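Local coordinates for protein synthesis inhibitor I (Hordeum vulgare, PDB 4FBC), which is a barley protein synthesis inhibitor of the ribosome-inactivating protein family, with a pocket occupied here by adenosine monophosphate, at residues W64-L69 and G77-I82; E90-S95 and T144-R149. The protein carries 3 engineered substitutions. All blocks are in the same frame, centred on the assembly; numbering follows the deposited sequence.

Interaction 1 is a buried hairpin within the mixed sheet, strands 64-70 and 78-83 lying side by side between strands 16-20 and 89-93; interaction 2 sits further from the chain's centre, where the end of strand 89-93 and the turn after it meet the end of helix 136-147. The two share the sheet, since strands 78-83 and 89-93 are neighbours in it, and Leu78 packs on both Leu146 and His147. Their chemistry follows their place. Residues 64-69 and 77-82 are joined by a ladder of six backbone hydrogen bonds with apolar side chains on the face of Phe65, Val67 and Ile82, whereas 90-95 and 144-149 share one direct backbone bond, a water and two CH-pi contacts at a partly exposed border.

Interaction 1: residues W64-L69 and G77-I82; sequences WFHVVL and GLTLAI
Phe65 holds CG between its backbone N and carbonyl carbon (chi1 70°), and Ile82 turns CG2 anti to its own N, beside the carbonyl carbon; the two residues share a face of the sheet as a hydrogen-bonded pair, and these torsions set Phe65 CG and Ile82 CG2 on it. Ile82 CB lies over the ring face of Phe65, offset toward the rim, in a CH-pi contact 4.0 Å from the centroid, and Ile82 CG2 comes within 3.5 Å of Phe65 CE1. The other branch of Ile82 runs on to Val67, and Ile82 CD1 lies 3.8 Å from Val67 CG2. Further along, Leu69 CD1 touches Leu80 CD1.

On the opposite face, Thr79 CG2 approaches His66 ND1 at 3.5 Å, while the imidazole's NE2 is hydrogen-bonded to Val10 O. Val68 CG1 rests on Gly77 CA at 3.6 Å, where the glycine has no side chain to obstruct it. Trp64 brings its ring edge to Ala81 O.

The strands form an antiparallel beta hairpin, with Phe65-Ile82, Val67-Leu80 and Leu69-Leu78 as hydrogen-bonded pairs. Phe65 N to Ile82 O, at 2.8 Å, is nearly straight, with 169° at the hydrogen. Between these pairs, His66 CA-H points at Leu80 O, 3.2 Å from CA.

Helices 25-39 and 157-179 cover the face bearing Phe65, Val67 and Ile82, and adenosine monophosphate lies about 7 Å from the Ile82 side chain. The six bonds satisfy the facing amides and carbonyls of the three pairs; their apolar side chains pack among themselves, against the two helices and, for Leu80, against strand 89-93.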
ATOM      1  N   TRP A  64      12.056   3.037   4.322  1.00 17.31           N
ATOM      2  CA  TRP A  64      11.312   1.773   4.241  1.00 15.72           C
ATOM      3  C   TRP A  64      10.580   1.470   5.539  1.00 17.87           C
ATOM      4  O   TRP A  64      10.975   1.948   6.600  1.00 19.33           O
ATOM      5  CB  TRP A  64      12.284   0.620   3.957  1.00 18.80           C
ATOM      6  CG  TRP A  64      12.966   0.752   2.620  1.00 16.72           C
ATOM      7  CD1 TRP A  64      14.070   1.501   2.332  1.00 21.62           C
ATOM      8  CD2 TRP A  64      12.570   0.126   1.392  1.00 18.02           C
ATOM      9  NE1 TRP A  64      14.386   1.379   0.997  1.00 18.95           N
ATOM     10  CE2 TRP A  64      13.484   0.534   0.401  1.00 18.85           C
ATOM     11  CE3 TRP A  64      11.543  -0.747   1.041  1.00 16.66           C
ATOM     12  CZ2 TRP A  64      13.387   0.106  -0.924  1.00 18.71           C
ATOM     13  CZ3 TRP A  64      11.446  -1.174  -0.276  1.00 17.94           C
ATOM     14  CH2 TRP A  64      12.368  -0.749  -1.241  1.00 21.18           C
ATOM     15  N   PHE A  65       9.494   0.698   5.451  1.00 18.85           N
ATOM     16  CA  PHE A  65       8.911   0.077   6.643  1.00 18.01           C
ATOM     17  C   PHE A  65       8.678  -1.402   6.388  1.00 19.15           C
ATOM     18  O   PHE A  65       8.726  -1.849   5.240  1.00 19.25           O
ATOM     19  CB  PHE A  65       7.635   0.799   7.137  1.00 17.30           C
ATOM     20  CG  PHE A  65       6.427   0.652   6.238  1.00 18.87           C
ATOM     21  CD1 PHE A  65       6.283   1.462   5.115  1.00 17.51           C
ATOM     22  CD2 PHE A  65       5.403  -0.233   6.559  1.00 17.83           C
ATOM     23  CE1 PHE A  65       5.161   1.361   4.291  1.00 15.33           C
ATOM     24  CE2 PHE A  65       4.267  -0.345   5.740  1.00 17.47           C
ATOM     25  CZ  PHE A  65       4.149   0.455   4.605  1.00 14.16           C
ATOM     26  N   HIS A  66       8.474  -2.163   7.459  1.00 16.65           N
ATOM     27  CA  HIS A  66       8.131  -3.576   7.349  1.00 18.27           C
ATOM     28  C   HIS A  66       6.698  -3.846   7.772  1.00 17.49           C
ATOM     29  O   HIS A  66       6.162  -3.199   8.673  1.00 19.85           O
ATOM     30  CB  HIS A  66       9.064  -4.440   8.200  1.00 20.46           C
ATOM     31  CG  HIS A  66      10.448  -4.552   7.644  1.00 18.87           C
ATOM     32  ND1 HIS A  66      11.437  -5.294   8.256  1.00 22.53           N
ATOM     33  CD2 HIS A  66      11.008  -4.014   6.534  1.00 19.17           C
ATOM     34  CE1 HIS A  66      12.549  -5.206   7.545  1.00 23.36           C
ATOM     35  NE2 HIS A  66      12.317  -4.433   6.498  1.00 20.21           N
ATOM     36  N   VAL A  67       6.082  -4.801   7.090  1.00 18.37           N
ATOM     37  CA  VAL A  67       4.830  -5.381   7.550  1.00 19.51           C
ATOM     38  C   VAL A  67       5.098  -6.848   7.831  1.00 21.08           C
ATOM     39  O   VAL A  67       5.673  -7.559   6.995  1.00 21.37           O
ATOM     40  CB  VAL A  67       3.709  -5.212   6.517  1.00 17.49           C
ATOM     41  CG1 VAL A  67       2.524  -6.130   6.845  1.00 18.82           C
ATOM     42  CG2 VAL A  67       3.262  -3.758   6.475  1.00 16.99           C
ATOM     43  N   VAL A  68       4.713  -7.298   9.017  1.00 18.21           N
ATOM     44  CA  VAL A  68       4.848  -8.711   9.357  1.00 18.79           C
ATOM     45  C   VAL A  68       3.476  -9.360   9.451  1.00 22.73           C
ATOM     46  O   VAL A  68       2.621  -8.910  10.221  1.00 21.27           O
ATOM     47  CB  VAL A  68       5.609  -8.898  10.674  1.00 21.99           C
ATOM     48  CG1 VAL A  68       5.604 -10.359  11.079  1.00 26.16           C
ATOM     49  CG2 VAL A  68       7.039  -8.395  10.517  1.00 19.87           C
ATOM     50  N   LEU A  69       3.273 -10.406   8.657  1.00 18.73           N
ATOM     51  CA  LEU A  69       2.004 -11.113   8.604  1.00 20.09           C
ATOM     52  C   LEU A  69       2.192 -12.503   9.197  1.00 24.73           C
ATOM     53  O   LEU A  69       2.967 -13.307   8.680  1.00 22.69           O
ATOM     54  CB  LEU A  69       1.494 -11.208   7.163  1.00 17.57           C
ATOM     55  CG  LEU A  69       1.227  -9.873   6.467  1.00 17.42           C
ATOM     56  CD1 LEU A  69       0.804 -10.083   5.015  1.00 21.62           C
ATOM     57  CD2 LEU A  69       0.166  -9.067   7.226  1.00 16.51           C
ATOM     58  N   GLY A  77       6.499 -14.586  11.368  1.00 36.18           N
ATOM     59  CA  GLY A  77       5.771 -13.870  10.340  1.00 32.17           C
ATOM     60  C   GLY A  77       6.491 -13.789   9.011  1.00 30.79           C
ATOM     61  O   GLY A  77       7.716 -13.898   8.952  1.00 33.31           O
ATOM     62  N   LEU A  78       5.716 -13.623   7.942  1.00 26.99           N
ATOM     63  CA  LEU A  78       6.262 -13.243   6.642  1.00 25.10           C
ATOM     64  C   LEU A  78       6.524 -11.748   6.669  1.00 25.72           C
ATOM     65  O   LEU A  78       5.620 -10.964   6.975  1.00 24.38           O
ATOM     66  CB  LEU A  78       5.269 -13.573   5.526  1.00 22.58           C
ATOM     67  CG  LEU A  78       5.558 -12.948   4.159  1.00 22.23           C
ATOM     68  CD1 LEU A  78       6.799 -13.573   3.526  1.00 24.02           C
ATOM     69  CD2 LEU A  78       4.360 -13.082   3.231  1.00 24.25           C
ATOM     70  N   THR A  79       7.757 -11.340   6.372  1.00 24.86           N
ATOM     71  CA  THR A  79       8.100  -9.918   6.439  1.00 22.30           C
ATOM     72  C   THR A  79       8.073  -9.316   5.043  1.00 24.77           C
ATOM     73  O   THR A  79       8.661  -9.870   4.105  1.00 22.30           O
ATOM     74  CB  THR A  79       9.470  -9.667   7.101  1.00 23.78           C
ATOM     75  OG1 THR A  79       9.503 -10.282   8.393  1.00 26.66           O
ATOM     76  CG2 THR A  79       9.732  -8.164   7.271  1.00 22.79           C
ATOM     77  N   LEU A  80       7.363  -8.202   4.911  1.00 20.10           N
ATOM     78  CA  LEU A  80       7.290  -7.462   3.657  1.00 20.27           C
ATOM     79  C   LEU A  80       8.105  -6.185   3.788  1.00 20.70           C
ATOM     80  O   LEU A  80       8.011  -5.495   4.801  1.00 18.54           O
ATOM     81  CB  LEU A  80       5.840  -7.082   3.361  1.00 17.39           C
ATOM     82  CG  LEU A  80       4.818  -8.209   3.407  1.00 19.61           C
ATOM     83  CD1 LEU A  80       3.436  -7.688   3.004  1.00 19.02           C
ATOM     84  CD2 LEU A  80       5.249  -9.340   2.494  1.00 19.54           C
ATOM     85  N   ALA A  81       8.883  -5.856   2.759  1.00 18.24           N
ATOM     86  CA  ALA A  81       9.607  -4.593   2.717  1.00 17.84           C
ATOM     87  C   ALA A  81       8.885  -3.626   1.785  1.00 15.96           C
ATOM     88  O   ALA A  81       8.742  -3.887   0.588  1.00 16.44           O
ATOM     89  CB  ALA A  81      11.042  -4.817   2.246  1.00 20.29           C
ATOM     90  N   ILE A  82       8.428  -2.508   2.340  1.00 16.27           N
ATOM     91  CA  ILE A  82       7.594  -1.562   1.604  1.00 14.00           C
ATOM     92  C   ILE A  82       8.174  -0.154   1.722  1.00 16.99           C
ATOM     93  O   ILE A  82       8.613   0.255   2.794  1.00 17.36           O
ATOM     94  CB  ILE A  82       6.137  -1.585   2.154  1.00 15.33           C
ATOM     95  CG1 ILE A  82       5.555  -3.001   2.078  1.00 16.97           C
ATOM     96  CG2 ILE A  82       5.260  -0.613   1.385  1.00 14.67           C
ATOM     97  CD1 ILE A  82       4.221  -3.176   2.853  1.00 17.14           C
TER

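Interaction 2: residues E90-S95 and T144-R149; sequences EGFKSS and TALHGR
Ser95 N donates to His147 O at 2.8 Å, in the plane of the carbonyl, where the chain leaving strand 89-93 passes the end of helix 136-147 and Ser94 CA comes to 4.2 Å from His147 CA. Beside that bond the imidazole of His147 lies against Ser95. Chi1 (-161°) puts His147 CG anti to the backbone N, and chi2 (-139°) turns a face of the ring to Ser95 CB, which sits toward its rim in a CH-pi contact 3.9 Å from the centroid. Lys93 O lies at the ring's edge and in its plane, 3.8 Å from His147 CD2.

Phe92 and Leu146 carry the apolar half, their side chains crossing at about a right angle. Leu146 CD1 stands over the centre of the Phe92 ring, 4.3 Å from the centroid and only 7° off its normal, while Leu146 CB packs on Phe92 CE1 at 3.9 Å. Arg149 CD approaches the same ring at its edge.

This is a sheet-to-helix junction of the ribosome-inactivating protein fold: Leu146 also packs on Ala166, Val167 and Leu170 of helix 157-179, and Phe92 on Leu78 and Leu80 of the neighbouring strand. Upstream on strand 89-93, Glu90 and Gly91 both face Ala81 in a classic beta bulge, and Glu90 belongs to the adenosine monophosphate pocket.

Toward the surface, one water joins the two segments, donating to Arg149 O at 2.7 Å and hydrogen-bonded to Ser95 OG. Ser94 OG is held by Asp96 and Trp100. The guanidinium of Arg149 reaches away to Gln160 through NH2 and makes a cation-pi contact with Trp100, whose ring also meets that of Phe92.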
ATOM      1  N   GLU A  90       8.357  -4.053  -2.424  1.00 15.94           N
ATOM      2  CA  GLU A  90       9.523  -4.423  -3.233  1.00 20.24           C
ATOM      3  C   GLU A  90      10.217  -5.705  -2.795  1.00 22.68           C
ATOM      4  O   GLU A  90      10.918  -6.332  -3.590  1.00 19.89           O
ATOM      5  CB  GLU A  90      10.532  -3.274  -3.315  1.00 16.99           C
ATOM      6  CG  GLU A  90      10.059  -2.063  -4.113  1.00 18.43           C
ATOM      7  CD  GLU A  90       9.811  -2.358  -5.591  1.00 20.17           C
ATOM      8  OE1 GLU A  90      10.241  -3.419  -6.096  1.00 20.37           O
ATOM      9  OE2 GLU A  90       9.174  -1.518  -6.254  1.00 25.94           O
ATOM     10  N   GLY A  91      10.015  -6.101  -1.542  1.00 18.54           N
ATOM     11  CA  GLY A  91      10.662  -7.291  -1.016  1.00 18.95           C
ATOM     12  C   GLY A  91       9.809  -8.097  -0.053  1.00 20.37           C
ATOM     13  O   GLY A  91       8.900  -7.562   0.583  1.00 22.31           O
ATOM     14  N   PHE A  92      10.080  -9.395   0.040  1.00 20.45           N
ATOM     15  CA  PHE A  92       9.482 -10.216   1.095  1.00 18.70           C
ATOM     16  C   PHE A  92      10.469 -11.279   1.550  1.00 26.94           C
ATOM     17  O   PHE A  92      11.303 -11.743   0.772  1.00 22.64           O
ATOM     18  CB  PHE A  92       8.149 -10.839   0.668  1.00 22.65           C
ATOM     19  CG  PHE A  92       8.264 -11.836  -0.448  1.00 24.77           C
ATOM     20  CD1 PHE A  92       8.570 -13.164  -0.185  1.00 19.52           C
ATOM     21  CD2 PHE A  92       8.041 -11.449  -1.759  1.00 21.43           C
ATOM     22  CE1 PHE A  92       8.673 -14.084  -1.212  1.00 23.81           C
ATOM     23  CE2 PHE A  92       8.135 -12.366  -2.794  1.00 23.10           C
ATOM     24  CZ  PHE A  92       8.450 -13.681  -2.520  1.00 24.00           C
ATOM     25  N   LYS A  93      10.374 -11.662   2.816  1.00 24.65           N
ATOM     26  CA  LYS A  93      11.380 -12.534   3.408  1.00 25.97           C
ATOM     27  C   LYS A  93      10.767 -13.885   3.765  1.00 26.52           C
ATOM     28  O   LYS A  93       9.834 -13.957   4.564  1.00 26.23           O
ATOM     29  CB  LYS A  93      11.966 -11.853   4.650  1.00 23.56           C
ATOM     30  CG  LYS A  93      13.151 -12.567   5.272  1.00 28.44           C
ATOM     31  CD  LYS A  93      13.581 -11.831   6.526  1.00 30.15           C
ATOM     32  CE  LYS A  93      14.859 -12.397   7.112  1.00 33.75           C
ATOM     33  NZ  LYS A  93      15.211 -11.714   8.398  1.00 35.42           N
ATOM     34  N   SER A  94      11.287 -14.953   3.165  1.00 22.46           N
ATOM     35  CA  SER A  94      10.789 -16.302   3.414  1.00 23.72           C
ATOM     36  C   SER A  94      11.379 -16.888   4.699  1.00 28.49           C
ATOM     37  O   SER A  94      12.266 -16.292   5.308  1.00 26.21           O
ATOM     38  CB  SER A  94      11.075 -17.210   2.217  1.00 29.27           C
ATOM     39  OG  SER A  94      12.449 -17.207   1.864  1.00 27.47           O
ATOM     40  N   SER A  95      10.878 -18.048   5.114  1.00 31.71           N
ATOM     41  CA  SER A  95      11.264 -18.632   6.402  1.00 31.82           C
ATOM     42  C   SER A  95      12.737 -19.053   6.502  1.00 35.52           C
ATOM     43  O   SER A  95      13.284 -19.137   7.606  1.00 37.18           O
ATOM     44  CB  SER A  95      10.350 -19.812   6.754  1.00 32.35           C
ATOM     45  OG  SER A  95      10.415 -20.822   5.765  1.00 37.01           O
ATOM     46  N   THR A 144       1.292 -18.146   3.425  1.00 22.27           N
ATOM     47  CA  THR A 144       1.884 -19.483   3.373  1.00 26.09           C
ATOM     48  C   THR A 144       2.766 -19.690   2.139  1.00 23.88           C
ATOM     49  O   THR A 144       3.870 -20.224   2.241  1.00 29.23           O
ATOM     50  CB  THR A 144       0.796 -20.574   3.402  1.00 27.02           C
ATOM     51  OG1 THR A 144       0.069 -20.481   4.634  1.00 26.01           O
ATOM     52  CG2 THR A 144       1.419 -21.959   3.292  1.00 32.74           C
ATOM     53  N   ALA A 145       2.271 -19.268   0.979  1.00 25.43           N
ATOM     54  CA  ALA A 145       2.970 -19.503  -0.288  1.00 25.35           C
ATOM     55  C   ALA A 145       4.299 -18.758  -0.361  1.00 27.99           C
ATOM     56  O   ALA A 145       5.312 -19.316  -0.807  1.00 27.36           O
ATOM     57  CB  ALA A 145       2.088 -19.127  -1.459  1.00 27.38           C
ATOM     58  N   LEU A 146       4.291 -17.496   0.066  1.00 24.82           N
ATOM     59  CA  LEU A 146       5.494 -16.666   0.010  1.00 21.49           C
ATOM     60  C   LEU A 146       6.462 -16.997   1.147  1.00 27.14           C
ATOM     61  O   LEU A 146       7.680 -17.005   0.959  1.00 23.79           O
ATOM     62  CB  LEU A 146       5.134 -15.170   0.022  1.00 20.81           C
ATOM     63  CG  LEU A 146       4.251 -14.660  -1.120  1.00 21.74           C
ATOM     64  CD1 LEU A 146       4.112 -13.138  -1.085  1.00 18.27           C
ATOM     65  CD2 LEU A 146       4.767 -15.110  -2.487  1.00 22.01           C
ATOM     66  N   HIS A 147       5.925 -17.279   2.330  1.00 23.05           N
ATOM     67  CA  HIS A 147       6.776 -17.556   3.483  1.00 26.24           C
ATOM     68  C   HIS A 147       7.509 -18.890   3.330  1.00 27.24           C
ATOM     69  O   HIS A 147       8.588 -19.073   3.892  1.00 28.28           O
ATOM     70  CB  HIS A 147       5.951 -17.576   4.767  1.00 29.48           C
ATOM     71  CG  HIS A 147       6.756 -17.410   6.016  1.00 29.12           C
ATOM     72  ND1 HIS A 147       6.514 -18.143   7.157  1.00 33.45           N
ATOM     73  CD2 HIS A 147       7.779 -16.573   6.317  1.00 26.88           C
ATOM     74  CE1 HIS A 147       7.359 -17.774   8.103  1.00 33.12           C
ATOM     75  NE2 HIS A 147       8.138 -16.823   7.618  1.00 34.81           N
ATOM     76  N   GLY A 148       6.920 -19.815   2.579  1.00 27.56           N
ATOM     77  CA  GLY A 148       7.481 -21.148   2.427  1.00 30.10           C
ATOM     78  C   GLY A 148       8.468 -21.301   1.279  1.00 33.12           C
ATOM     79  O   GLY A 148       9.082 -22.359   1.109  1.00 33.18           O
ATOM     80  N   ARG A 149       8.615 -20.247   0.486  1.00 28.41           N
ATOM     81  CA  ARG A 149       9.564 -20.236  -0.625  1.00 31.40           C
ATOM     82  C   ARG A 149      10.989 -20.461  -0.111  1.00 32.48           C
ATOM     83  O   ARG A 149      11.398 -19.868   0.880  1.00 32.36           O
ATOM     84  CB  ARG A 149       9.464 -18.892  -1.363  1.00 32.22           C
ATOM     85  CG  ARG A 149      10.060 -18.883  -2.754  1.00 37.44           C
ATOM     86  CD  ARG A 149       9.839 -17.547  -3.454  1.00 29.81           C
ATOM     87  NE  ARG A 149      10.452 -17.544  -4.780  1.00 32.41           N
ATOM     88  CZ  ARG A 149       9.836 -17.963  -5.878  1.00 30.45           C
ATOM     89  NH1 ARG A 149       8.587 -18.403  -5.802  1.00 38.34           N
ATOM     90  NH2 ARG A 149      10.462 -17.934  -7.049  1.00 30.70           N
TER
HETATM   91  O   HOH W   1      11.588 -20.806   3.359  1.00 33.73           O